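Local structure of signal transduction protein PmrD (Escherichia coli, 4HN7) at residues A[1-7]-A[19-24]; A[28-32]-A[71-77]; A[35-39]-A[60-64]; A[51-55]-A[63-67]. The protein binds the phosphorylated response regulator BasR and so mediates induction of BasR-activated genes, giving polymyxin resistance in some natural isolates. One frame throughout, in Å; residues are numbered along the deposited sequence.

Interaction 1. Residues A[1-7]-A[19-24]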
loop_
_atom_site.group_PDB
_atom_site.type_symbol
_atom_site.label_atom_id
_atom_site.label_comp_id
_atom_site.label_asym_id
_atom_site.label_seq_id
_atom_site.Cartn_x
_atom_site.Cartn_y
_atom_site.Cartn_z
ATOM N N MET A 1 11.040 -11.422 7.639
ATOM C CA MET A 1 12.114 -11.478 6.614
ATOM C C MET A 1 11.863 -10.580 5.433
ATOM O O MET A 1 10.764 -10.464 4.904
ATOM C CB MET A 1 12.289 -12.892 6.066
ATOM C CG MET A 1 13.037 -13.821 6.969
ATOM S SD MET A 1 13.272 -15.367 6.113
ATOM C CE MET A 1 14.105 -16.294 7.420
ATOM N N GLU A 2 12.960 -10.020 4.984
ATOM C CA GLU A 2 13.024 -9.281 3.781
ATOM C C GLU A 2 13.480 -10.233 2.716
ATOM O O GLU A 2 14.176 -11.196 2.997
ATOM C CB GLU A 2 13.994 -8.151 3.992
ATOM C CG GLU A 2 13.500 -7.145 5.051
ATOM C CD GLU A 2 14.454 -5.952 5.272
ATOM O OE1 GLU A 2 15.665 -6.168 5.173
ATOM O OE2 GLU A 2 14.028 -4.810 5.576
ATOM N N TRP A 3 13.093 -9.962 1.483
ATOM C CA TRP A 3 13.298 -10.892 0.402
ATOM C C TRP A 3 13.843 -10.079 -0.672
ATOM O O TRP A 3 13.401 -8.997 -0.857
ATOM C CB TRP A 3 11.973 -11.442 -0.030
ATOM C CG TRP A 3 11.335 -12.274 1.049
ATOM C CD1 TRP A 3 10.412 -11.868 1.994
ATOM C CD2 TRP A 3 11.629 -13.671 1.343
ATOM N NE1 TRP A 3 10.146 -12.925 2.848
ATOM C CE2 TRP A 3 10.860 -14.035 2.453
ATOM C CE3 TRP A 3 12.443 -14.640 0.744
ATOM C CZ2 TRP A 3 10.904 -15.314 2.974
ATOM C CZ3 TRP A 3 12.488 -15.901 1.272
ATOM C CH2 TRP A 3 11.713 -16.241 2.356
ATOM N N LEU A 4 14.774 -10.615 -1.414
ATOM C CA LEU A 4 15.259 -9.957 -2.600
ATOM C C LEU A 4 14.638 -10.622 -3.817
ATOM O O LEU A 4 14.658 -11.833 -3.953
ATOM C CB LEU A 4 16.761 -10.104 -2.633
ATOM C CG LEU A 4 17.578 -8.813 -2.682
ATOM C CD1 LEU A 4 16.743 -7.548 -2.610
ATOM C CD2 LEU A 4 18.597 -8.804 -1.551
ATOM N N VAL A 5 14.051 -9.853 -4.696
ATOM C CA VAL A 5 13.490 -10.441 -5.891
ATOM C C VAL A 5 14.591 -10.833 -6.841
ATOM O O VAL A 5 15.203 -9.961 -7.396
ATOM C CB VAL A 5 12.624 -9.448 -6.613
ATOM C CG1 VAL A 5 12.019 -10.082 -7.860
ATOM C CG2 VAL A 5 11.578 -8.900 -5.654
ATOM N N LYS A 6 14.826 -12.127 -7.041
ATOM C CA LYS A 6 15.871 -12.624 -7.942
ATOM C C LYS A 6 15.406 -12.779 -9.364
ATOM O O LYS A 6 16.224 -12.701 -10.239
ATOM C CB LYS A 6 16.419 -13.964 -7.487
ATOM C CG LYS A 6 17.393 -13.904 -6.301
ATOM C CD LYS A 6 18.689 -13.196 -6.666
ATOM C CE LYS A 6 19.905 -14.104 -6.474
ATOM N NZ LYS A 6 20.995 -13.805 -7.465
ATOM N N LYS A 7 14.124 -13.017 -9.595
ATOM C CA LYS A 7 13.571 -13.186 -10.934
ATOM C C LYS A 7 12.142 -12.826 -10.901
ATOM O O LYS A 7 11.500 -13.162 -9.958
ATOM C CB LYS A 7 13.537 -14.634 -11.364
ATOM C CG LYS A 7 14.829 -15.418 -11.332
ATOM C CD LYS A 7 14.475 -16.892 -11.158
ATOM C CE LYS A 7 15.638 -17.828 -11.436
ATOM N NZ LYS A 7 15.675 -18.205 -12.877
ATOM N N LEU A 19 7.306 -14.524 -8.720
ATOM C CA LEU A 19 8.592 -13.990 -8.323
ATOM C C LEU A 19 9.427 -15.074 -7.717
ATOM O O LEU A 19 8.947 -15.872 -6.982
ATOM C CB LEU A 19 8.414 -12.882 -7.286
ATOM C CG LEU A 19 7.631 -11.637 -7.635
ATOM C CD1 LEU A 19 7.595 -10.820 -6.372
ATOM C CD2 LEU A 19 8.180 -10.797 -8.785
ATOM N N MET A 20 10.689 -15.100 -8.042
ATOM C CA MET A 20 11.594 -15.900 -7.329
ATOM C C MET A 20 12.246 -14.908 -6.364
ATOM O O MET A 20 12.575 -13.811 -6.725
ATOM C CB MET A 20 12.582 -16.550 -8.291
ATOM C CG MET A 20 13.249 -17.813 -7.764
ATOM S SD MET A 20 14.793 -17.579 -6.848
ATOM C CE MET A 20 15.981 -17.929 -8.140
ATOM N N LEU A 21 12.348 -15.292 -5.112
ATOM C CA LEU A 21 12.764 -14.419 -4.032
ATOM C C LEU A 21 13.821 -15.166 -3.269
ATOM O O LEU A 21 13.767 -16.344 -3.199
ATOM C CB LEU A 21 11.599 -14.197 -3.099
ATOM C CG LEU A 21 10.349 -13.550 -3.619
ATOM C CD1 LEU A 21 9.319 -13.774 -2.541
ATOM C CD2 LEU A 21 10.545 -12.060 -3.911
ATOM N N CYS A 22 14.824 -14.535 -2.732
ATOM C CA CYS A 22 15.601 -15.252 -1.775
ATOM C C CYS A 22 15.882 -14.357 -0.569
ATOM O O CYS A 22 15.951 -13.155 -0.718
ATOM C CB CYS A 22 16.840 -15.805 -2.406
ATOM S SG CYS A 22 18.163 -14.621 -2.423
ATOM N N ASP A 23 15.971 -14.969 0.614
ATOM C CA ASP A 23 16.314 -14.315 1.874
ATOM C C ASP A 23 17.792 -13.765 1.854
ATOM O O ASP A 23 18.596 -14.190 1.040
ATOM C CB ASP A 23 15.894 -15.239 3.084
ATOM C CG ASP A 23 17.014 -16.097 3.665
ATOM O OD1 ASP A 23 17.051 -16.251 4.915
ATOM O OD2 ASP A 23 17.861 -16.651 2.925
ATOM N N ALA A 24 18.111 -12.756 2.684
ATOM C CA ALA A 24 19.495 -12.233 2.870
ATOM C C ALA A 24 20.318 -13.243 3.602
ATOM O O ALA A 24 20.174 -13.460 4.799
ATOM C CB ALA A 24 19.471 -10.982 3.693
#

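Interaction 2. Residues A[28-32]-A[71-77]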
loop_
_atom_site.group_PDB
_atom_site.type_symbol
_atom_site.label_atom_id
_atom_site.label_comp_id
_atom_site.label_asym_id
_atom_site.label_seq_id
_atom_site.Cartn_x
_atom_site.Cartn_y
_atom_site.Cartn_z
ATOM N N ILE A 28 17.443 -19.606 1.702
ATOM C CA ILE A 28 16.076 -19.900 1.358
ATOM C C ILE A 28 15.622 -19.145 0.115
ATOM O O ILE A 28 15.710 -17.964 0.076
ATOM C CB ILE A 28 15.204 -19.478 2.528
ATOM C CG1 ILE A 28 15.735 -20.148 3.788
ATOM C CG2 ILE A 28 13.779 -19.898 2.278
ATOM C CD1 ILE A 28 15.310 -19.513 5.083
ATOM N N LYS A 29 15.137 -19.852 -0.898
ATOM C CA LYS A 29 14.673 -19.275 -2.130
ATOM C C LYS A 29 13.258 -19.755 -2.266
ATOM O O LYS A 29 12.992 -20.864 -1.905
ATOM C CB LYS A 29 15.512 -19.785 -3.276
ATOM C CG LYS A 29 16.990 -19.761 -2.976
ATOM C CD LYS A 29 17.830 -19.787 -4.239
ATOM C CE LYS A 29 19.329 -19.781 -3.932
ATOM N NZ LYS A 29 19.953 -18.408 -3.946
ATOM N N MET A 30 12.341 -18.919 -2.728
ATOM C CA MET A 30 10.929 -19.224 -2.721
ATOM C C MET A 30 10.454 -18.774 -4.065
ATOM O O MET A 30 11.124 -18.035 -4.727
ATOM C CB MET A 30 10.150 -18.449 -1.648
ATOM C CG MET A 30 10.534 -18.737 -0.216
ATOM S SD MET A 30 10.024 -20.330 0.498
ATOM C CE MET A 30 8.291 -20.004 0.674
ATOM N N ILE A 31 9.313 -19.281 -4.475
ATOM C CA ILE A 31 8.623 -18.807 -5.617
ATOM C C ILE A 31 7.377 -18.250 -5.008
ATOM O O ILE A 31 6.806 -18.863 -4.120
ATOM C CB ILE A 31 8.241 -19.962 -6.558
ATOM C CG1 ILE A 31 9.512 -20.608 -7.022
ATOM C CG2 ILE A 31 7.377 -19.443 -7.732
ATOM C CD1 ILE A 31 9.350 -21.866 -7.829
ATOM N N ALA A 32 6.924 -17.110 -5.497
ATOM C CA ALA A 32 5.763 -16.494 -4.913
ATOM C C ALA A 32 4.915 -15.843 -5.958
ATOM O O ALA A 32 5.409 -15.193 -6.815
ATOM C CB ALA A 32 6.167 -15.503 -3.840
ATOM N N SER A 71 8.583 -23.239 -2.007
ATOM C CA SER A 71 10.009 -23.092 -2.116
ATOM C C SER A 71 10.362 -23.343 -3.566
ATOM O O SER A 71 9.542 -23.856 -4.334
ATOM C CB SER A 71 10.796 -23.982 -1.150
ATOM O OG SER A 71 10.680 -25.333 -1.506
ATOM N N TYR A 72 11.585 -22.964 -3.931
ATOM C CA TYR A 72 12.021 -22.945 -5.325
ATOM C C TYR A 72 12.434 -24.311 -5.813
ATOM O O TYR A 72 13.154 -25.012 -5.151
ATOM C CB TYR A 72 13.212 -21.965 -5.504
ATOM C CG TYR A 72 13.800 -21.880 -6.919
ATOM C CD1 TYR A 72 13.068 -21.293 -7.978
ATOM C CD2 TYR A 72 15.091 -22.389 -7.212
ATOM C CE1 TYR A 72 13.601 -21.217 -9.274
ATOM C CE2 TYR A 72 15.631 -22.318 -8.508
ATOM C CZ TYR A 72 14.880 -21.735 -9.539
ATOM O OH TYR A 72 15.376 -21.661 -10.831
ATOM N N SER A 73 11.972 -24.669 -6.997
ATOM C CA SER A 73 12.635 -25.673 -7.783
ATOM C C SER A 73 12.717 -25.063 -9.174
ATOM O O SER A 73 11.819 -24.285 -9.540
ATOM C CB SER A 73 11.813 -26.943 -7.786
ATOM O OG SER A 73 10.627 -26.738 -8.519
ATOM N N PRO A 74 13.796 -25.358 -9.934
ATOM C CA PRO A 74 13.892 -25.058 -11.375
ATOM C C PRO A 74 12.619 -25.375 -12.200
ATOM O O PRO A 74 12.164 -24.544 -12.993
ATOM C CB PRO A 74 15.017 -25.960 -11.801
ATOM C CG PRO A 74 15.941 -25.926 -10.620
ATOM C CD PRO A 74 15.103 -25.767 -9.393
ATOM N N ASP A 75 12.035 -26.550 -11.997
ATOM C CA ASP A 75 10.823 -26.953 -12.738
ATOM C C ASP A 75 9.582 -26.165 -12.312
ATOM O O ASP A 75 8.828 -25.681 -13.156
ATOM C CB ASP A 75 10.552 -28.475 -12.581
ATOM C CG ASP A 75 11.229 -29.346 -13.685
ATOM O OD1 ASP A 75 12.485 -29.522 -13.664
ATOM O OD2 ASP A 75 10.476 -29.871 -14.555
ATOM N N GLU A 76 9.383 -26.070 -10.995
ATOM C CA GLU A 76 8.293 -25.303 -10.366
ATOM C C GLU A 76 8.263 -23.858 -10.801
ATOM O O GLU A 76 7.203 -23.251 -10.848
ATOM C CB GLU A 76 8.409 -25.363 -8.839
ATOM C CG GLU A 76 7.432 -24.504 -8.040
ATOM C CD GLU A 76 5.984 -24.926 -8.159
ATOM O OE1 GLU A 76 5.654 -25.716 -9.062
ATOM O OE2 GLU A 76 5.167 -24.453 -7.345
ATOM N N TRP A 77 9.418 -23.287 -11.101
ATOM C CA TRP A 77 9.401 -21.960 -11.665
ATOM C C TRP A 77 8.715 -22.062 -13.035
ATOM O O TRP A 77 7.762 -21.341 -13.287
ATOM C CB TRP A 77 10.788 -21.245 -11.660
ATOM C CG TRP A 77 10.588 -19.766 -11.517
ATOM C CD1 TRP A 77 9.911 -19.092 -10.502
ATOM C CD2 TRP A 77 10.960 -18.797 -12.435
ATOM N NE1 TRP A 77 9.856 -17.753 -10.761
ATOM C CE2 TRP A 77 10.492 -17.544 -11.947
ATOM C CE3 TRP A 77 11.644 -18.845 -13.626
ATOM C CZ2 TRP A 77 10.704 -16.382 -12.608
ATOM C CZ3 TRP A 77 11.854 -17.678 -14.301
ATOM C CH2 TRP A 77 11.395 -16.454 -13.788
#

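Interaction 3. Residues A[35-39]-A[60-64]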
loop_
_atom_site.group_PDB
_atom_site.type_symbol
_atom_site.label_atom_id
_atom_site.label_comp_id
_atom_site.label_asym_id
_atom_site.label_seq_id
_atom_site.Cartn_x
_atom_site.Cartn_y
_atom_site.Cartn_z
ATOM N N LYS A 35 0.472 -9.967 -5.858
ATOM C CA LYS A 35 -0.382 -9.046 -6.500
ATOM C C LYS A 35 0.033 -7.648 -6.034
ATOM O O LYS A 35 0.171 -7.419 -4.840
ATOM C CB LYS A 35 -1.785 -9.348 -6.023
ATOM C CG LYS A 35 -2.846 -8.557 -6.722
ATOM C CD LYS A 35 -4.111 -8.459 -5.880
ATOM C CE LYS A 35 -5.317 -7.974 -6.690
ATOM N NZ LYS A 35 -4.975 -7.037 -7.806
ATOM N N SER A 36 0.209 -6.716 -6.959
ATOM C CA SER A 36 0.541 -5.347 -6.578
ATOM C C SER A 36 0.039 -4.412 -7.612
ATOM O O SER A 36 -0.052 -4.765 -8.774
ATOM C CB SER A 36 2.076 -5.137 -6.529
ATOM O OG SER A 36 2.415 -3.812 -6.112
ATOM N N ASP A 37 -0.210 -3.190 -7.201
ATOM C CA ASP A 37 -0.440 -2.112 -8.154
ATOM C C ASP A 37 0.885 -1.473 -8.625
ATOM O O ASP A 37 0.888 -0.717 -9.583
ATOM C CB ASP A 37 -1.368 -1.038 -7.557
ATOM C CG ASP A 37 -2.766 -1.573 -7.203
ATOM O OD1 ASP A 37 -3.279 -2.450 -7.925
ATOM O OD2 ASP A 37 -3.351 -1.108 -6.203
ATOM N N PHE A 38 2.004 -1.791 -7.984
ATOM C CA PHE A 38 3.278 -1.230 -8.376
ATOM C C PHE A 38 4.171 -2.277 -8.913
ATOM O O PHE A 38 4.008 -3.446 -8.638
ATOM C CB PHE A 38 3.961 -0.600 -7.195
ATOM C CG PHE A 38 3.121 0.401 -6.522
ATOM C CD1 PHE A 38 2.171 0.005 -5.637
ATOM C CD2 PHE A 38 3.239 1.726 -6.825
ATOM C CE1 PHE A 38 1.367 0.918 -5.007
ATOM C CE2 PHE A 38 2.438 2.661 -6.209
ATOM C CZ PHE A 38 1.496 2.259 -5.298
ATOM N N ALA A 39 5.163 -1.829 -9.663
ATOM C CA ALA A 39 6.083 -2.737 -10.308
ATOM C C ALA A 39 7.173 -3.162 -9.362
ATOM O O ALA A 39 7.776 -2.364 -8.663
ATOM C CB ALA A 39 6.700 -2.078 -11.531
ATOM N N LYS A 60 6.484 2.068 2.228
ATOM C CA LYS A 60 5.249 1.534 2.835
ATOM C C LYS A 60 4.024 1.700 1.964
ATOM O O LYS A 60 3.093 0.894 2.024
ATOM C CB LYS A 60 4.962 2.251 4.133
ATOM C CG LYS A 60 5.868 1.840 5.257
ATOM C CD LYS A 60 5.606 2.714 6.465
ATOM C CE LYS A 60 6.674 2.501 7.512
ATOM N NZ LYS A 60 6.892 1.043 7.650
ATOM N N LEU A 61 4.039 2.761 1.177
ATOM C CA LEU A 61 2.985 3.094 0.238
ATOM C C LEU A 61 2.962 2.219 -0.999
ATOM O O LEU A 61 2.018 2.309 -1.782
ATOM C CB LEU A 61 3.169 4.534 -0.222
ATOM C CG LEU A 61 2.103 5.569 0.109
ATOM C CD1 LEU A 61 1.418 5.282 1.425
ATOM C CD2 LEU A 61 2.742 6.935 0.101
ATOM N N HIS A 62 4.005 1.414 -1.217
ATOM C CA HIS A 62 4.050 0.564 -2.365
ATOM C C HIS A 62 3.938 -0.852 -1.909
ATOM O O HIS A 62 4.924 -1.544 -1.790
ATOM C CB HIS A 62 5.332 0.810 -3.081
ATOM C CG HIS A 62 5.397 2.155 -3.694
ATOM N ND1 HIS A 62 6.295 2.476 -4.675
ATOM C CD2 HIS A 62 4.653 3.262 -3.487
ATOM C CE1 HIS A 62 6.117 3.732 -5.030
ATOM N NE2 HIS A 62 5.139 4.239 -4.310
ATOM N N THR A 63 2.718 -1.287 -1.671
ATOM C CA THR A 63 2.503 -2.549 -1.068
ATOM C C THR A 63 2.332 -3.634 -2.085
ATOM O O THR A 63 2.105 -3.364 -3.263
ATOM C CB THR A 63 1.294 -2.461 -0.195
ATOM O OG1 THR A 63 0.275 -1.940 -0.997
ATOM C CG2 THR A 63 1.506 -1.479 0.917
ATOM N N VAL A 64 2.573 -4.874 -1.646
ATOM C CA VAL A 64 2.299 -6.064 -2.443
ATOM C C VAL A 64 1.704 -7.154 -1.561
ATOM O O VAL A 64 2.070 -7.256 -0.410
ATOM C CB VAL A 64 3.506 -6.628 -3.243
ATOM C CG1 VAL A 64 4.715 -5.763 -3.142
ATOM C CG2 VAL A 64 3.849 -8.021 -2.819
#

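Interaction 4. Residues A[51-55]-A[63-67]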
loop_
_atom_site.group_PDB
_atom_site.type_symbol
_atom_site.label_atom_id
_atom_site.label_comp_id
_atom_site.label_asym_id
_atom_site.label_seq_id
_atom_site.Cartn_x
_atom_site.Cartn_y
_atom_site.Cartn_z
ATOM N N ASN A 51 0.561 -9.386 7.626
ATOM C CA ASN A 51 0.496 -10.794 7.317
ATOM C C ASN A 51 0.400 -10.809 5.832
ATOM O O ASN A 51 -0.589 -10.304 5.316
ATOM C CB ASN A 51 -0.758 -11.465 7.931
ATOM C CG ASN A 51 -0.614 -11.802 9.423
ATOM O OD1 ASN A 51 -0.741 -12.966 9.798
ATOM N ND2 ASN A 51 -0.387 -10.791 10.275
ATOM N N ALA A 52 1.426 -11.306 5.134
ATOM C CA ALA A 52 1.401 -11.350 3.648
ATOM C C ALA A 52 1.294 -9.996 2.947
ATOM O O ALA A 52 1.091 -9.951 1.764
ATOM C CB ALA A 52 0.291 -12.251 3.171
ATOM N N LEU A 53 1.429 -8.896 3.683
ATOM C CA LEU A 53 1.523 -7.575 3.100
ATOM C C LEU A 53 2.969 -7.137 3.272
ATOM O O LEU A 53 3.558 -7.270 4.337
ATOM C CB LEU A 53 0.553 -6.614 3.768
ATOM C CG LEU A 53 0.234 -5.403 2.936
ATOM C CD1 LEU A 53 -0.458 -5.736 1.663
ATOM C CD2 LEU A 53 -0.653 -4.473 3.697
ATOM N N TYR A 54 3.560 -6.698 2.169
ATOM C CA TYR A 54 4.990 -6.380 2.039
ATOM C C TYR A 54 5.053 -5.028 1.382
ATOM O O TYR A 54 4.094 -4.582 0.806
ATOM C CB TYR A 54 5.711 -7.439 1.182
ATOM C CG TYR A 54 6.000 -8.700 1.960
ATOM C CD1 TYR A 54 5.098 -9.692 2.046
ATOM C CD2 TYR A 54 7.178 -8.887 2.607
ATOM C CE1 TYR A 54 5.339 -10.854 2.774
ATOM C CE2 TYR A 54 7.434 -10.039 3.333
ATOM C CZ TYR A 54 6.479 -11.016 3.411
ATOM O OH TYR A 54 6.657 -12.184 4.119
ATOM N N CYS A 55 6.156 -4.328 1.524
ATOM C CA CYS A 55 6.343 -3.147 0.742
ATOM C C CYS A 55 7.594 -3.328 -0.106
ATOM O O CYS A 55 8.410 -4.192 0.154
ATOM C CB CYS A 55 6.369 -1.904 1.626
ATOM S SG CYS A 55 7.523 -1.870 3.003
ATOM N N THR A 63 2.718 -1.287 -1.671
ATOM C CA THR A 63 2.503 -2.549 -1.068
ATOM C C THR A 63 2.332 -3.634 -2.085
ATOM O O THR A 63 2.105 -3.364 -3.263
ATOM C CB THR A 63 1.294 -2.461 -0.195
ATOM O OG1 THR A 63 0.275 -1.940 -0.997
ATOM C CG2 THR A 63 1.506 -1.479 0.917
ATOM N N VAL A 64 2.573 -4.874 -1.646
ATOM C CA VAL A 64 2.299 -6.064 -2.443
ATOM C C VAL A 64 1.704 -7.154 -1.561
ATOM O O VAL A 64 2.070 -7.256 -0.410
ATOM C CB VAL A 64 3.506 -6.628 -3.243
ATOM C CG1 VAL A 64 4.715 -5.763 -3.142
ATOM C CG2 VAL A 64 3.849 -8.021 -2.819
ATOM N N LYS A 65 0.789 -7.952 -2.125
ATOM C CA LYS A 65 0.040 -8.993 -1.377
ATOM C C LYS A 65 0.618 -10.244 -1.934
ATOM O O LYS A 65 0.722 -10.356 -3.165
ATOM C CB LYS A 65 -1.468 -8.919 -1.673
ATOM C CG LYS A 65 -2.459 -9.101 -0.495
ATOM C CD LYS A 65 -3.914 -8.714 -0.896
ATOM C CE LYS A 65 -4.791 -8.040 0.214
ATOM N NZ LYS A 65 -5.985 -7.151 -0.164
ATOM N N VAL A 66 1.069 -11.144 -1.061
ATOM C CA VAL A 66 1.488 -12.466 -1.469
ATOM C C VAL A 66 0.256 -13.323 -1.534
ATOM O O VAL A 66 -0.390 -13.486 -0.566
ATOM C CB VAL A 66 2.427 -13.130 -0.475
ATOM C CG1 VAL A 66 2.667 -14.542 -0.860
ATOM C CG2 VAL A 66 3.743 -12.415 -0.434
ATOM N N LEU A 67 -0.039 -13.853 -2.693
ATOM C CA LEU A 67 -1.179 -14.679 -2.906
ATOM C C LEU A 67 -0.853 -16.140 -2.642
ATOM O O LEU A 67 -1.696 -16.895 -2.189
ATOM C CB LEU A 67 -1.655 -14.501 -4.340
ATOM C CG LEU A 67 -2.138 -13.072 -4.602
ATOM C CD1 LEU A 67 -2.719 -12.980 -5.989
ATOM C CD2 LEU A 67 -3.190 -12.612 -3.617
#

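Interaction 1. Residues A[1-7]-A[19-24]
At the centre of this antiparallel strand pair lies an apolar row made by Trp3, Val5 and Leu21 on one face of the sheet. Val5 CG2 packs 3.8 Å from Leu21 CD2, and Val5 CG1 lies 4.0 Å from Leu19 CD2, while the indole of Trp3 brings CE3 to 4.0 Å from Leu21 CB. The opposite face carries Leu4, Cys22, Met20 and Lys7, where the Lys7 aliphatic chain meets Met20, CE to CE, at 3.3 Å. Between the faces runs the backbone ladder: Leu4 N donates to Cys22 O (2.9 Å), and Cys22 N returns a bond to Leu4 O (3.0 Å). One residue is then inserted. Lys6 N bonds to Met20 O at 2.8 Å, Lys7 N reaches the same oxygen weakly at 3.4 Å, and Met20 N donates to Lys7 O at 2.8 Å; with two residues facing one, this is a classic beta bulge. At the polar edge, Glu2 pairs with Arg58 in a salt bridge and Asp23 OD2 accepts from Ile28 N. In the barrel, backbone hydrogen bonds join Trp3 to Leu46 of strand 45-50, and Leu19 and Leu21 to Ala32 and Met30 of strand 29-35, flanking the hairpin 3-9/16-23.

Interaction 2. Residues A[28-32]-A[71-77]
Where a chain passes from strand to helix beside a neighbouring strand, one side chain of that neighbour can do much of the packing; here it is Ile31. Its apolar contacts come first: CG1 of Ile31 lies 3.7 Å from Tyr72 CD1, and its CG2 lies 3.8 Å from Trp77 CD1, each meeting the ring at its edge. The delta methyl reaches into the first turn of the helix, with Ile31 CD1 3.3 Å from Glu76 CG and 3.6 Å from Trp77 N. Met30, whose CA-to-CB bond points away, still touches the other segment through its sulfur, Met30 SD to Ser71 CA being 3.8 Å.

Of backbone hydrogen bonds across the segments there is a single one, Tyr72 N to Lys29 O at 3.2 Å. It follows the close pairing of Met30 with Ser71, a non-hydrogen-bonded antiparallel pair whose CA atoms are 4.0 Å apart and whose side chains diverge. Within 71-77, Trp77 N donates to Ser73 O at 3.0 Å, and Ser73, at the N-cap, accepts from Glu76 N through its OG at 2.9 Å, although the place of that hydroxyl is less sure.

Beyond the pair, Tyr72 and Trp77 also pack on Met20, and Trp77 makes a cation-pi contact with Lys7. The arrangement is that of a beta-barrel whose last strand, 63-71, ends beside strand 29-35 and leads through an N-capped turn into the C-terminal helix 74-84, packed against the barrel's outside.

Interaction 3. Residues A[35-39]-A[60-64]
An ST turn opens the loop that leaves strand 29-35 of the barrel, and it lies against the start of strand 63-71. Lys35, the last residue of its strand, brings its carbonyl alongside the partner backbone, with a CA-H...O contact of 3.5 Å between Val64 CA and Lys35 O. Ser36 then turns the chain. Its hydroxyl accepts from Phe38 N at 2.8 Å between N and OG, the bond that defines the turn, and the same Ser36 OG lies 2.9 Å from Thr63 O, tying the turn to the neighbouring strand, although its one proton has another acceptor within reach. Ser36 CB also packs 3.9 Å from Val64 CB. Asp37, next along, packs on Phe38 of the second subunit.

Phe38 points back toward 60-64 and makes the aromatic part of the contact. Ile56 of strand 53-56 packs against both Phe38 and His62. Since Lys60 donates to Gln50 of the second subunit, and Thr63 meets its own counterpart there, the contact also belongs to the dimer interface. The Phe38 and His62 rings form an offset stack, their centroids 4.1 Å apart and their planes at 11°, and the backbone joins in through a CH-pi contact in which His62 CA lies 4.0 Å from the centroid of the Phe38 ring.

Interaction 4. Residues A[51-55]-A[63-67]
Three backbone hydrogen bonds settle the register here. Tyr54 and Val64 form a reciprocal pair: Tyr54 N donates to Val64 O at 3.0 Å, and Val64 N donates to Tyr54 O at 2.9 Å. Two residues along, Val66 N finds its acceptor in Ala52 O at 3.1 Å, so the pairing runs past the start of strand 53-56, into the turn before it, where Ala52 adopts a left-handed conformation (phi 61°, psi 10°). All three carbonyls are supplemented by CA-H...O contacts: Ala52 O with Lys65 CA at 3.4 Å, Val64 O with Leu53 CA at 3.6 Å and Tyr54 O with Thr63 CA at 3.2 Å.

Such alternation is that of an antiparallel beta hairpin, formed by strands 53-56 and 63-71 within the six-stranded barrel. In the non-hydrogen-bonded pairs Leu53-Lys65 and Cys55-Thr63, two residues bond through their backbones to adjacent strands: Lys65 with Lys35 on one flank and Cys55 with Ser47 on the other. Thr63 O, by contrast, meets the side-chain hydroxyl of Ser36.

Side chains divide by face. Tyr54 and Val64 share one, where Tyr54 CE1 also packs 3.9 Å from Val66 CG2. Leu53, Cys55, Thr63 and Lys65 take the other, with Leu53 CD1 4.2 Å from Thr63 CB, and it is here that the second subunit packs, its Leu49 against Leu53 and its Thr63 against Thr63.

How the interactions relate
Interactions 1 and 4 are both hairpin ladders of one barrel, partly buried and held by backbone bonds; they meet where Tyr54 CE2 lies 3.7 Å from Trp3 CD1. Only interaction 2 is a surface contact; about 11 Å from interaction 1, centre to centre, it touches it where strands 16-23 and 29-35 lie side by side, with Leu19 N 2.8 Å from Ala32 O. It relies on side-chain packing more than on a ladder. Interaction 3, also partly buried, shares Thr63 and Val64 with interaction 4, replacing regular pairing with a hydroxyl and a ring stack. Interactions 3 and 4 both touch the second subunit and lie across the chain's centre from interaction 2.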